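Local coordinates for Cobalt/magnesium transport protein CorA (Methanocaldococcus jannaschii, PDB 4EGW), which mediates magnesium influx across the cell membrane as a homopentamer that closes when cytoplasmic magnesium is high and opens when it is low, at residues H138-I141 against S142-P146. Sequence-based numbering, arbitrary orientation.
With BU1 (1,4-butanediol), chain U.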
# COMPACT_ATOMS: atom_id res chain seq x y z
N HIS A 138 4.77 15.62 -1.98
CA HIS A 138 4.94 16.85 -2.75
C HIS A 138 3.92 16.90 -3.89
O HIS A 138 3.42 17.97 -4.25
CB HIS A 138 6.36 16.96 -3.31
CG HIS A 138 7.40 17.25 -2.27
ND1 HIS A 138 7.09 17.45 -0.94
CD2 HIS A 138 8.74 17.38 -2.37
CE1 HIS A 138 8.20 17.68 -0.26
NE2 HIS A 138 9.22 17.65 -1.11
N LYS A 139 3.63 15.74 -4.44
CA LYS A 139 2.66 15.63 -5.51
C LYS A 139 1.26 15.71 -4.93
O LYS A 139 0.40 16.43 -5.45
CB LYS A 139 2.86 14.31 -6.24
CG LYS A 139 2.20 14.21 -7.60
CD LYS A 139 2.86 13.12 -8.43
CE LYS A 139 4.37 13.35 -8.52
NZ LYS A 139 5.10 12.17 -9.08
N LEU A 140 1.03 14.99 -3.84
CA LEU A 140 -0.26 15.02 -3.16
C LEU A 140 -0.59 16.46 -2.79
O LEU A 140 -1.66 16.97 -3.14
CB LEU A 140 -0.23 14.15 -1.90
CG LEU A 140 -1.39 14.27 -0.90
CD1 LEU A 140 -1.47 13.02 -0.03
CD2 LEU A 140 -1.27 15.52 -0.04
N ILE A 141 0.33 17.10 -2.08
CA ILE A 141 0.16 18.48 -1.66
C ILE A 141 -0.21 19.37 -2.83
O ILE A 141 -1.13 20.19 -2.73
CB ILE A 141 1.44 19.03 -1.02
CG1 ILE A 141 1.76 18.27 0.27
CG2 ILE A 141 1.30 20.52 -0.78
CD1 ILE A 141 0.56 17.99 1.14
N SER A 142 0.51 19.21 -3.93
CA SER A 142 0.22 19.98 -5.13
C SER A 142 -1.26 19.86 -5.47
O SER A 142 -1.95 20.87 -5.63
CB SER A 142 1.09 19.51 -6.30
OG SER A 142 2.47 19.71 -6.02
N THR A 143 -1.76 18.63 -5.56
CA THR A 143 -3.17 18.41 -5.86
C THR A 143 -4.05 18.64 -4.63
O THR A 143 -5.18 19.11 -4.75
CB THR A 143 -3.44 17.00 -6.44
OG1 THR A 143 -2.42 16.68 -7.38
CG2 THR A 143 -4.79 16.95 -7.13
N LYS A 144 -3.54 18.30 -3.45
CA LYS A 144 -4.31 18.45 -2.21
C LYS A 144 -4.74 19.88 -1.97
O LYS A 144 -4.02 20.82 -2.31
CB LYS A 144 -3.54 17.94 -0.99
CG LYS A 144 -4.33 18.05 0.31
CD LYS A 144 -3.48 17.70 1.53
CE LYS A 144 -2.47 18.79 1.80
NZ LYS A 144 -3.15 20.11 1.90
N LYS A 145 -5.91 20.05 -1.36
CA LYS A 145 -6.49 21.36 -1.14
C LYS A 145 -5.69 22.17 -0.12
O LYS A 145 -4.71 21.67 0.45
CB LYS A 145 -7.96 21.23 -0.70
CG LYS A 145 -8.96 21.04 -1.84
CD LYS A 145 -8.84 19.67 -2.49
CE LYS A 145 -7.86 19.68 -3.65
NZ LYS A 145 -7.44 18.31 -4.06
N PRO A 146 -6.09 23.44 0.12
CA PRO A 146 -5.41 24.30 1.07
C PRO A 146 -5.98 24.28 2.49
O PRO A 146 -6.92 23.55 2.80
CB PRO A 146 -5.58 25.71 0.46
CG PRO A 146 -6.57 25.55 -0.69
CD PRO A 146 -7.14 24.17 -0.60
C1 BU1 U . -1.99 15.89 5.07
C2 BU1 U . -3.44 16.19 4.93
C3 BU1 U . -4.19 16.49 6.19
C4 BU1 U . -5.65 16.75 6.07
O5 BU1 U . -1.32 15.44 3.95
O6 BU1 U . -6.15 16.99 4.80
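Leu140 and Lys144 meet through their aliphatic parts at the C-terminal end of helix 132-143. The CD2 methyl of Leu140 lies against Lys144 CB and CD, 3.5 Å from each, and the two side chains cross at a slant. Lys144 CG is anti to its backbone N (chi1 -179°). The bend at chi3 (72°) then brings Lys144 CE to the CD1 methyl of Ile141, and the bend at chi4 sets the direction of NZ. Ile141 and Lys144 run side by side and point the same way, so the lysine methylenes touch both hydrophobic side chains.

The folded lysine also serves its own loop. Lys144 NZ donates to Lys145 O at 2.6 Å, approaching nearly in line with the carbonyl bond. An alanine in place of Lys144 would keep the CB contact but, without CD and CE, would probably leave the methyls of Leu140 and Ile141 less well covered and Lys145 O without this ammonium donor.

Bonds to backbone carbonyls finish the helix. Ser142 N donates to His138 O (3.2 Å). Thr143 N gives a straighter bond to Lys139 O at 3.1 Å, and the side-chain hydroxyl Thr143 OG1 adds a weak one to the same oxygen. Lys144 is the first residue to leave helical geometry, and the chain continues as a loop.

Leu140 and Lys144 also form part of a pocket for bound 1,4-butanediol, completed by Val149 and Phe150. Lys144 CD lies 3.7 Å from C2 of the diol, and Leu140 CD2 is 4.0 Å from its O5.

This helix end is at the surface of the cytoplasmic domain. His138 and Ile141 rest on strand 28-33, and the His138 ring meets that of Trp52 on strand 51-56. Lys139 NZ reaches across to the second subunit, where it forms a salt bridge with Glu177 OE2 of that chain's helix 156-186.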